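Local coordinates for protein serine-pyruvate aminotransferase (AgxT) (Sulfolobus solfataricus, PDB 3ZRP) that binds pyridoxal 5'-phosphate and probably catalyses the transfer of amino groups from serine to pyruvate and from alanine to glyoxylate, at residues A[91-94]-A[95-99]; A[172-175]-A[176-179]; A[224-227]-A[228-232]. All coordinates share one frame; numbering follows the deposited sequence.

In the fold
All three contacts are local, each within one continuous run of chain, and they follow in series: contact 1, then contact 2, then contact 3. Contact 1 lies on the later part of helix 87-96, which links the parallel strands 79-83 and 102-106 at one edge of the seven-stranded sheet, and on the turn after it. Contact 2 lies in the loop between strands 157-163 and 182-186, and contact 3 on helix 223-234, beside the opposite edge strand 55-60. Their centres are 23 to 25 Å apart. Contacts 1 and 3 both border a cofactor, the R91 and W226 side chains about 4 and 7 Å from a bound pyridoxal phosphate; contact 2 is farther off, V173 about 12 Å away.

Contact 1. Residues A[91-94]-A[95-99]; sequences RWEQ and IFKRY
I95, Q94 and W92 carry most of this contact, which runs from one turn of helix 87-96 to the next. The backbone of I95 donates to R91 O (N to O 2.9 Å, N-H...O 170°), and its side chain folds back the same way. With CG1 anti to the carbonyl carbon (chi1 -65°), the longer branch lies over R91 O and its CD1 meets R91 CG at 3.9 Å.

W92 and F96 lie side by side and point the same way, one turn apart. Their rings are nearly parallel, at 12°, but slid so far that they scarcely overlap: W92 CE3 touches F96 CE2 at 3.7 Å, and the centroids of the W92 six-membered ring and the F96 ring stand 5.8 Å apart. F96 CD2 also comes within 3.1 Å of W92 O, the carbonyl that accepts the F96 N-H. Beyond W92, the F96 ring packs on V103 and L74. With an alanine at this position, a gap is likely to open beside W92 CE3, and V103 and L74 would probably lose their aromatic neighbour.

Q94 bends at chi2, laying OE1 against the methylene chain of K97, 3.4 Å from K97 CE. K97 N bonds to E93 O, whereas the charged ends of E93 and K97 stay apart, OE2 to NZ 4.3 Å; the E93 carboxylate is salt-bridged to R107. I95 packs on M67 and on Y219 of the second subunit, while R91 NH1 bonds to T64, a pyridoxal phosphate-binding residue, and to F241 O of the second subunit.

A type I turn from F96 to Y99 then leads the chain toward strand 102-106: this is the crossover helix of a beta-alpha-beta unit, with its buried aromatic face turned to the sheet.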
ATOM      1  N   ARG A  91       2.032  16.921   9.805  1.00 23.10           N
ATOM      2  CA  ARG A  91       1.994  15.456   9.773  1.00 22.58           C
ATOM      3  C   ARG A  91       3.314  14.822  10.245  1.00 23.31           C
ATOM      4  O   ARG A  91       3.298  13.760  10.865  1.00 20.71           O
ATOM      5  CB  ARG A  91       1.532  14.923   8.398  1.00 21.75           C
ATOM      6  CG  ARG A  91       1.574  13.405   8.223  1.00 22.71           C
ATOM      7  CD  ARG A  91       0.686  12.960   7.054  1.00 24.27           C
ATOM      8  NE  ARG A  91      -0.706  13.235   7.438  1.00 26.62           N
ATOM      9  CZ  ARG A  91      -1.788  12.716   6.872  1.00 30.92           C
ATOM     10  NH1 ARG A  91      -1.690  11.846   5.873  1.00 29.00           N
ATOM     11  NH2 ARG A  91      -2.982  13.046   7.342  1.00 25.44           N
ATOM     12  N   TRP A  92       4.456  15.441   9.949  1.00 20.82           N
ATOM     13  CA  TRP A  92       5.702  14.952  10.505  1.00 23.65           C
ATOM     14  C   TRP A  92       5.605  14.839  12.049  1.00 24.09           C
ATOM     15  O   TRP A  92       5.986  13.816  12.628  1.00 24.89           O
ATOM     16  CB  TRP A  92       6.868  15.895  10.174  1.00 22.82           C
ATOM     17  CG  TRP A  92       7.438  15.868   8.788  1.00 26.86           C
ATOM     18  CD1 TRP A  92       7.469  16.916   7.918  1.00 24.01           C
ATOM     19  CD2 TRP A  92       8.116  14.782   8.138  1.00 22.18           C
ATOM     20  NE1 TRP A  92       8.105  16.547   6.758  1.00 23.70           N
ATOM     21  CE2 TRP A  92       8.501  15.235   6.866  1.00 25.21           C
ATOM     22  CE3 TRP A  92       8.403  13.455   8.503  1.00 24.05           C
ATOM     23  CZ2 TRP A  92       9.206  14.431   5.959  1.00 25.25           C
ATOM     24  CZ3 TRP A  92       9.089  12.636   7.600  1.00 26.15           C
ATOM     25  CH2 TRP A  92       9.476  13.127   6.333  1.00 25.88           C
ATOM     26  N   GLU A  93       5.100  15.886  12.696  1.00 24.12           N
ATOM     27  CA  GLU A  93       4.900  15.893  14.155  1.00 24.15           C
ATOM     28  C   GLU A  93       3.916  14.795  14.623  1.00 26.13           C
ATOM     29  O   GLU A  93       4.184  14.104  15.620  1.00 25.42           O
ATOM     30  CB  GLU A  93       4.425  17.280  14.652  1.00 25.31           C
ATOM     31  CG  GLU A  93       4.340  17.378  16.161  1.00 29.37           C
ATOM     32  CD  GLU A  93       3.818  18.692  16.685  1.00 33.66           C
ATOM     33  OE1 GLU A  93       2.928  19.310  16.055  1.00 32.20           O
ATOM     34  OE2 GLU A  93       4.305  19.097  17.763  1.00 34.19           O
ATOM     35  N   GLN A  94       2.805  14.636  13.903  1.00 27.70           N
ATOM     36  CA  GLN A  94       1.810  13.584  14.233  1.00 26.93           C
ATOM     37  C   GLN A  94       2.422  12.174  14.160  1.00 26.94           C
ATOM     38  O   GLN A  94       2.189  11.346  15.066  1.00 24.41           O
ATOM     39  CB  GLN A  94       0.541  13.708  13.378  1.00 30.87           C
ATOM     40  CG  GLN A  94      -0.228  15.014  13.660  1.00 32.67           C
ATOM     41  CD  GLN A  94      -0.620  15.128  15.116  1.00 42.61           C
ATOM     42  OE1 GLN A  94      -0.120  15.996  15.857  1.00 47.58           O
ATOM     43  NE2 GLN A  94      -1.484  14.212  15.560  1.00 44.81           N
ATOM     44  N   ILE A  95       3.217  11.926  13.115  1.00 22.40           N
ATOM     45  CA  ILE A  95       3.964  10.669  12.968  1.00 26.81           C
ATOM     46  C   ILE A  95       4.959  10.480  14.129  1.00 28.04           C
ATOM     47  O   ILE A  95       4.921   9.445  14.827  1.00 25.60           O
ATOM     48  CB  ILE A  95       4.717  10.596  11.611  1.00 25.72           C
ATOM     49  CG1 ILE A  95       3.737  10.551  10.427  1.00 20.11           C
ATOM     50  CG2 ILE A  95       5.697   9.402  11.568  1.00 25.46           C
ATOM     51  CD1 ILE A  95       4.418  10.796   9.046  1.00 24.41           C
ATOM     52  N   PHE A  96       5.804  11.486  14.361  1.00 23.30           N
ATOM     53  CA  PHE A  96       6.870  11.348  15.349  1.00 25.15           C
ATOM     54  C   PHE A  96       6.379  11.279  16.796  1.00 25.57           C
ATOM     55  O   PHE A  96       7.114  10.795  17.637  1.00 26.45           O
ATOM     56  CB  PHE A  96       7.968  12.426  15.205  1.00 24.83           C
ATOM     57  CG  PHE A  96       8.766  12.347  13.917  1.00 25.12           C
ATOM     58  CD1 PHE A  96       9.266  11.130  13.443  1.00 27.70           C
ATOM     59  CD2 PHE A  96       9.023  13.510  13.183  1.00 25.67           C
ATOM     60  CE1 PHE A  96      10.022  11.064  12.266  1.00 27.47           C
ATOM     61  CE2 PHE A  96       9.782  13.459  11.983  1.00 24.70           C
ATOM     62  CZ  PHE A  96      10.265  12.240  11.530  1.00 27.65           C
ATOM     63  N   LYS A  97       5.139  11.730  17.067  1.00 24.91           N
ATOM     64  CA  LYS A  97       4.501  11.573  18.374  1.00 28.05           C
ATOM     65  C   LYS A  97       4.338  10.104  18.751  1.00 26.88           C
ATOM     66  O   LYS A  97       4.245   9.771  19.929  1.00 27.86           O
ATOM     67  CB  LYS A  97       3.113  12.215  18.381  1.00 28.80           C
ATOM     68  CG  LYS A  97       3.040  13.673  18.857  1.00 42.73           C
ATOM     69  CD  LYS A  97       1.547  14.092  18.965  1.00 48.52           C
ATOM     70  CE  LYS A  97       1.324  15.604  18.897  1.00 59.22           C
ATOM     71  NZ  LYS A  97       1.949  16.326  20.044  1.00 64.95           N
ATOM     72  N   ARG A  98       4.323   9.227  17.750  1.00 23.71           N
ATOM     73  CA  ARG A  98       4.174   7.790  17.983  1.00 22.51           C
ATOM     74  C   ARG A  98       5.493   7.107  18.337  1.00 25.63           C
ATOM     75  O   ARG A  98       5.501   5.922  18.645  1.00 28.72           O
ATOM     76  CB  ARG A  98       3.552   7.114  16.754  1.00 20.99           C
ATOM     77  CG  ARG A  98       2.177   7.649  16.320  1.00 25.56           C
ATOM     78  CD  ARG A  98       1.181   7.728  17.480  1.00 26.15           C
ATOM     79  NE  ARG A  98       0.928   6.391  18.018  1.00 31.48           N
ATOM     80  CZ  ARG A  98       0.084   6.103  19.006  1.00 36.08           C
ATOM     81  NH1 ARG A  98      -0.608   7.077  19.582  1.00 34.92           N
ATOM     82  NH2 ARG A  98      -0.052   4.841  19.426  1.00 30.68           N
ATOM     83  N   TYR A  99       6.608   7.844  18.261  1.00 25.05           N
ATOM     84  CA  TYR A  99       7.940   7.285  18.426  1.00 26.12           C
ATOM     85  C   TYR A  99       8.660   7.954  19.594  1.00 23.87           C
ATOM     86  O   TYR A  99       8.399   9.113  19.885  1.00 21.78           O
ATOM     87  CB  TYR A  99       8.757   7.427  17.125  1.00 21.51           C
ATOM     88  CG  TYR A  99       8.173   6.547  16.019  1.00 22.05           C
ATOM     89  CD1 TYR A  99       7.071   6.994  15.250  1.00 20.68           C
ATOM     90  CD2 TYR A  99       8.639   5.233  15.821  1.00 20.73           C
ATOM     91  CE1 TYR A  99       6.481   6.161  14.250  1.00 21.34           C
ATOM     92  CE2 TYR A  99       8.091   4.416  14.834  1.00 22.83           C
ATOM     93  CZ  TYR A  99       7.003   4.866  14.070  1.00 22.04           C
ATOM     94  OH  TYR A  99       6.455   4.018  13.133  1.00 22.01           O
TER

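Contact 2. Residues A[172-175]-A[176-179]; sequences EVKA and EEWN
W178 and K174 are held together by a backbone hydrogen bond: W178 N donates to K174 O at 2.9 Å, with the donor almost in line with the carbonyl. One further backbone bond, from N179 N to E176 O, closes the overlapping type I turn from E176 to N179.

The same K174 also meets the indole by CH-pi contact. Its CB sits over the five-membered ring, 3.6 Å from the centroid and 16° off the normal, and K174 O comes over that face too, 3.2 Å from W178 CG. W178 CG is anti to its own carbonyl carbon (chi1 -55°), which swings the indole back along the preceding chain. The backbone of 173-174 therefore lies across one ring face, with V173 C towards the rim, and E172 O is at the ring edge, 3.3 Å from W178 CH2.

The motif is a helix-like i to i+4 bond overlapping a type I beta turn, set in the loop that carries the chain from strand 157-163 to strand 182-186 of the large sheet, with W178 buried in it. Y183 of the latter strand packs against V173, A175 and W178, while V146 and K147 of helix 146-153 also touch the indole.

Charged contacts gather on the outer side. The K174 chain, bent at chi2, chi3 and chi4, curls back to E172 and forms a salt bridge, NZ to OE2 2.9 Å, using the anti lone pair of that oxygen. E177 runs alongside K174, its OE1 4.0 Å from K174 CD but 5.3 Å from K174 NZ, so any attraction between the charges is probably weak. E176 turns elsewhere, and its OE1 is hydrogen-bonded to S51.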
ATOM      1  N   GLU A 172      11.690  22.181  -9.578  1.00 32.34           N
ATOM      2  CA  GLU A 172      13.095  21.767  -9.573  1.00 29.70           C
ATOM      3  C   GLU A 172      13.420  21.007  -8.280  1.00 28.87           C
ATOM      4  O   GLU A 172      13.111  21.480  -7.175  1.00 29.67           O
ATOM      5  CB  GLU A 172      14.045  22.958  -9.711  1.00 35.68           C
ATOM      6  CG  GLU A 172      15.487  22.504  -9.906  1.00 40.03           C
ATOM      7  CD  GLU A 172      16.529  23.624  -9.809  1.00 50.13           C
ATOM      8  OE1 GLU A 172      16.211  24.747  -9.352  1.00 49.18           O
ATOM      9  OE2 GLU A 172      17.692  23.359 -10.182  1.00 55.17           O
ATOM     10  N   VAL A 173      14.004  19.827  -8.427  1.00 29.42           N
ATOM     11  CA  VAL A 173      14.487  19.052  -7.284  1.00 27.77           C
ATOM     12  C   VAL A 173      15.899  18.581  -7.626  1.00 31.71           C
ATOM     13  O   VAL A 173      16.108  17.963  -8.680  1.00 33.08           O
ATOM     14  CB  VAL A 173      13.575  17.823  -6.967  1.00 25.66           C
ATOM     15  CG1 VAL A 173      14.239  16.903  -5.919  1.00 23.54           C
ATOM     16  CG2 VAL A 173      12.147  18.312  -6.524  1.00 23.01           C
ATOM     17  N   LYS A 174      16.851  18.877  -6.737  1.00 29.61           N
ATOM     18  CA  LYS A 174      18.249  18.500  -6.934  1.00 34.25           C
ATOM     19  C   LYS A 174      18.768  17.825  -5.679  1.00 35.94           C
ATOM     20  O   LYS A 174      19.530  18.423  -4.912  1.00 35.52           O
ATOM     21  CB  LYS A 174      19.099  19.752  -7.241  1.00 36.83           C
ATOM     22  CG  LYS A 174      18.792  20.440  -8.575  1.00 37.94           C
ATOM     23  CD  LYS A 174      19.573  19.790  -9.716  1.00 46.44           C
ATOM     24  CE  LYS A 174      18.741  19.708 -10.994  1.00 54.62           C
ATOM     25  NZ  LYS A 174      18.544  21.047 -11.628  1.00 55.51           N
ATOM     26  N   ALA A 175      18.371  16.574  -5.468  1.00 33.79           N
ATOM     27  CA  ALA A 175      18.623  15.906  -4.190  1.00 31.49           C
ATOM     28  C   ALA A 175      20.113  15.783  -3.868  1.00 34.14           C
ATOM     29  O   ALA A 175      20.515  16.073  -2.748  1.00 33.80           O
ATOM     30  CB  ALA A 175      17.909  14.527  -4.121  1.00 27.25           C
ATOM     31  N   GLU A 176      20.927  15.386  -4.841  1.00 34.72           N
ATOM     32  CA  GLU A 176      22.375  15.223  -4.607  1.00 36.05           C
ATOM     33  C   GLU A 176      23.102  16.573  -4.460  1.00 38.22           C
ATOM     34  O   GLU A 176      23.879  16.781  -3.513  1.00 37.24           O
ATOM     35  CB  GLU A 176      23.023  14.373  -5.701  1.00 42.70           C
ATOM     36  CG  GLU A 176      24.552  14.395  -5.665  1.00 42.75           C
ATOM     37  CD  GLU A 176      25.210  13.212  -6.357  1.00 49.22           C
ATOM     38  OE1 GLU A 176      24.556  12.476  -7.128  1.00 48.33           O
ATOM     39  OE2 GLU A 176      26.419  13.026  -6.129  1.00 48.29           O
ATOM     40  N   GLU A 177      22.843  17.481  -5.394  1.00 38.88           N
ATOM     41  CA  GLU A 177      23.489  18.790  -5.389  1.00 43.70           C
ATOM     42  C   GLU A 177      23.175  19.587  -4.122  1.00 43.11           C
ATOM     43  O   GLU A 177      24.061  20.231  -3.566  1.00 43.06           O
ATOM     44  CB  GLU A 177      23.110  19.585  -6.631  1.00 52.67           C
ATOM     45  CG  GLU A 177      24.021  20.779  -6.896  1.00 71.12           C
ATOM     46  CD  GLU A 177      23.442  21.727  -7.922  1.00 76.20           C
ATOM     47  OE1 GLU A 177      23.211  21.293  -9.074  1.00 69.48           O
ATOM     48  OE2 GLU A 177      23.216  22.904  -7.569  1.00 82.61           O
ATOM     49  N   TRP A 178      21.932  19.517  -3.656  1.00 36.67           N
ATOM     50  CA  TRP A 178      21.544  20.191  -2.418  1.00 35.00           C
ATOM     51  C   TRP A 178      21.930  19.402  -1.167  1.00 35.07           C
ATOM     52  O   TRP A 178      21.808  19.925  -0.058  1.00 39.18           O
ATOM     53  CB  TRP A 178      20.054  20.510  -2.379  1.00 33.13           C
ATOM     54  CG  TRP A 178      19.529  21.306  -3.536  1.00 34.72           C
ATOM     55  CD1 TRP A 178      20.247  22.129  -4.380  1.00 34.15           C
ATOM     56  CD2 TRP A 178      18.159  21.418  -3.935  1.00 33.23           C
ATOM     57  NE1 TRP A 178      19.411  22.693  -5.313  1.00 36.05           N
ATOM     58  CE2 TRP A 178      18.121  22.275  -5.070  1.00 35.65           C
ATOM     59  CE3 TRP A 178      16.959  20.848  -3.472  1.00 34.66           C
ATOM     60  CZ2 TRP A 178      16.934  22.610  -5.727  1.00 34.28           C
ATOM     61  CZ3 TRP A 178      15.768  21.167  -4.145  1.00 33.54           C
ATOM     62  CH2 TRP A 178      15.764  22.048  -5.258  1.00 36.36           C
ATOM     63  N   ASN A 179      22.429  18.177  -1.358  1.00 32.78           N
ATOM     64  CA  ASN A 179      22.865  17.291  -0.264  1.00 38.62           C
ATOM     65  C   ASN A 179      21.698  16.963   0.696  1.00 35.17           C
ATOM     66  O   ASN A 179      21.769  17.238   1.878  1.00 35.25           O
ATOM     67  CB  ASN A 179      24.084  17.890   0.469  1.00 43.38           C
ATOM     68  CG  ASN A 179      24.961  16.838   1.177  1.00 49.86           C
ATOM     69  OD1 ASN A 179      24.630  15.645   1.260  1.00 43.78           O
ATOM     70  ND2 ASN A 179      26.098  17.301   1.700  1.00 54.15           N
TER

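Contact 3. Residues A[224-227]-A[228-232]; sequences RNWL and PVMRG
R224 O faces P228, where a backbone N-H would normally be found; the proline nitrogen has none to give, and P228 CD lies 3.2 Å from that oxygen instead.

N225 O likewise faces P228 CD, at 3.6 Å. A regular helix would bring it the N-H of V229, but here P228 N and V229 N both lack a bond to the turn before, and the helix kinks.

With W226 regular bonding resumes: its carbonyl accepts the N-H of M230 at 3.1 Å from O to N, the donor lying in the carbonyl plane. M230 bends at chi2 (-60°), curling back towards the preceding turn so that M230 CG passes 3.4 Å from W226 O and the methyl CE comes 4.2 Å from CE3 of the W226 indole. The indole NE1 is tied to Y220 O, and F241 meets the ring edge-to-face.

L227 O receives the R231 N-H in a nearly straight bond (170°). Beside that bond the two side chains cross. R231 was modelled in two conformers; in the one described here L227 CD1 lies over one face of the guanidinium, 3.6 Å from R231 NH1, L227 CD2 approaches NE, and NH2 forms a salt bridge with D211, so these contacts are provisional.

The helix 223-234, kinked at P228, is wedged between other elements of its own subunit: L227 rests on helix 204-212 and on Q55 of strand 55-60, W226 on I59 and P60 of that strand, and V229 and M230 on helix 31-48.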
ATOM      1  N   ARG A 224      15.138  -1.049   5.941  1.00 24.79           N
ATOM      2  CA  ARG A 224      16.011  -2.239   5.890  1.00 26.72           C
ATOM      3  C   ARG A 224      15.341  -3.467   5.280  1.00 28.47           C
ATOM      4  O   ARG A 224      15.994  -4.268   4.625  1.00 24.26           O
ATOM      5  CB  ARG A 224      16.592  -2.584   7.267  1.00 26.57           C
ATOM      6  CG  ARG A 224      17.480  -1.511   7.848  1.00 26.15           C
ATOM      7  CD  ARG A 224      17.768  -1.742   9.332  1.00 28.38           C
ATOM      8  NE  ARG A 224      18.515  -0.608   9.873  1.00 26.47           N
ATOM      9  CZ  ARG A 224      17.997   0.589  10.112  1.00 28.77           C
ATOM     10  NH1 ARG A 224      16.694   0.827   9.893  1.00 26.64           N
ATOM     11  NH2 ARG A 224      18.768   1.548  10.591  1.00 25.83           N
ATOM     12  N   ASN A 225      14.037  -3.643   5.510  1.00 23.69           N
ATOM     13  CA  ASN A 225      13.340  -4.787   4.978  1.00 24.83           C
ATOM     14  C   ASN A 225      13.063  -4.697   3.478  1.00 24.83           C
ATOM     15  O   ASN A 225      12.939  -5.724   2.814  1.00 25.05           O
ATOM     16  CB  ASN A 225      12.042  -5.038   5.781  1.00 24.77           C
ATOM     17  CG  ASN A 225      12.331  -5.515   7.173  1.00 28.62           C
ATOM     18  OD1 ASN A 225      13.282  -6.257   7.385  1.00 29.26           O
ATOM     19  ND2 ASN A 225      11.526  -5.092   8.140  1.00 24.70           N
ATOM     20  N   TRP A 226      12.981  -3.482   2.938  1.00 23.08           N
ATOM     21  CA  TRP A 226      12.687  -3.303   1.515  1.00 23.52           C
ATOM     22  C   TRP A 226      13.967  -3.219   0.680  1.00 25.75           C
ATOM     23  O   TRP A 226      13.931  -3.492  -0.517  1.00 28.03           O
ATOM     24  CB  TRP A 226      11.867  -2.045   1.260  1.00 24.03           C
ATOM     25  CG  TRP A 226      10.503  -2.218   1.801  1.00 21.39           C
ATOM     26  CD1 TRP A 226      10.048  -1.732   3.002  1.00 24.81           C
ATOM     27  CD2 TRP A 226       9.436  -3.022   1.259  1.00 21.56           C
ATOM     28  NE1 TRP A 226       8.757  -2.149   3.201  1.00 19.95           N
ATOM     29  CE2 TRP A 226       8.352  -2.923   2.150  1.00 20.40           C
ATOM     30  CE3 TRP A 226       9.282  -3.778   0.091  1.00 23.34           C
ATOM     31  CZ2 TRP A 226       7.107  -3.569   1.924  1.00 20.89           C
ATOM     32  CZ3 TRP A 226       8.068  -4.420  -0.148  1.00 26.04           C
ATOM     33  CH2 TRP A 226       6.978  -4.305   0.774  1.00 22.15           C
ATOM     34  N   LEU A 227      15.065  -2.842   1.322  1.00 25.60           N
ATOM     35  CA  LEU A 227      16.359  -2.650   0.626  1.00 30.12           C
ATOM     36  C   LEU A 227      16.817  -3.853  -0.226  1.00 31.65           C
ATOM     37  O   LEU A 227      17.241  -3.650  -1.369  1.00 29.22           O
ATOM     38  CB  LEU A 227      17.468  -2.245   1.603  1.00 29.48           C
ATOM     39  CG  LEU A 227      18.170  -0.897   1.534  1.00 38.26           C
ATOM     40  CD1 LEU A 227      19.358  -0.886   2.516  1.00 40.16           C
ATOM     41  CD2 LEU A 227      18.646  -0.598   0.124  1.00 39.51           C
ATOM     42  N   PRO A 228      16.733  -5.093   0.306  1.00 31.81           N
ATOM     43  CA  PRO A 228      17.114  -6.251  -0.509  1.00 31.69           C
ATOM     44  C   PRO A 228      16.248  -6.389  -1.765  1.00 34.62           C
ATOM     45  O   PRO A 228      16.749  -6.808  -2.812  1.00 29.44           O
ATOM     46  CB  PRO A 228      16.895  -7.448   0.437  1.00 31.63           C
ATOM     47  CG  PRO A 228      16.979  -6.882   1.809  1.00 30.79           C
ATOM     48  CD  PRO A 228      16.397  -5.499   1.688  1.00 29.25           C
ATOM     49  N   VAL A 229      14.968  -6.026  -1.681  1.00 30.60           N
ATOM     50  CA  VAL A 229      14.105  -6.056  -2.864  1.00 29.48           C
ATOM     51  C   VAL A 229      14.547  -5.033  -3.910  1.00 30.73           C
ATOM     52  O   VAL A 229      14.560  -5.349  -5.109  1.00 33.10           O
ATOM     53  CB  VAL A 229      12.579  -5.890  -2.507  1.00 26.92           C
ATOM     54  CG1 VAL A 229      11.703  -6.045  -3.751  1.00 23.87           C
ATOM     55  CG2 VAL A 229      12.172  -6.906  -1.455  1.00 27.60           C
ATOM     56  N   MET A 230      14.953  -3.842  -3.463  1.00 30.02           N
ATOM     57  CA  MET A 230      15.365  -2.743  -4.367  1.00 29.86           C
ATOM     58  C   MET A 230      16.720  -2.996  -5.023  1.00 31.39           C
ATOM     59  O   MET A 230      16.857  -2.846  -6.247  1.00 33.35           O
ATOM     60  CB  MET A 230      15.381  -1.386  -3.640  1.00 27.49           C
ATOM     61  CG  MET A 230      14.054  -1.067  -2.902  1.00 26.74           C
ATOM     62  SD  MET A 230      12.613  -0.989  -3.994  1.00 26.16           S
ATOM     63  CE  MET A 230      11.451  -2.031  -3.096  1.00 24.99           C
ATOM     64  N   ARG A 231      17.700  -3.360  -4.199  1.00 33.63           N
ATOM     65  CA  ARG A 231      19.017  -3.784  -4.686  0.60 32.45           C
ATOM     66  C   ARG A 231      18.888  -4.974  -5.625  1.00 33.70           C
ATOM     67  O   ARG A 231      19.480  -4.986  -6.720  1.00 41.09           O
ATOM     68  CB  ARG A 231      19.931  -4.114  -3.505  0.60 35.05           C
ATOM     69  CG  ARG A 231      20.535  -2.881  -2.860  0.60 34.54           C
ATOM     70  CD  ARG A 231      21.077  -3.194  -1.488  0.60 35.49           C
ATOM     71  NE  ARG A 231      21.862  -2.077  -0.972  0.60 28.31           N
ATOM     72  CZ  ARG A 231      22.274  -1.962   0.283  0.60 29.21           C
ATOM     73  NH1 ARG A 231      21.969  -2.893   1.179  0.60 27.58           N
ATOM     74  NH2 ARG A 231      22.976  -0.897   0.644  0.60 30.26           N
ATOM     75  N   GLY A 232      18.109  -5.973  -5.215  1.00 33.67           N
ATOM     76  CA  GLY A 232      17.809  -7.116  -6.067  1.00 33.18           C
ATOM     77  C   GLY A 232      17.337  -6.691  -7.447  1.00 38.22           C
ATOM     78  O   GLY A 232      17.956  -7.064  -8.446  1.00 33.85           O
TER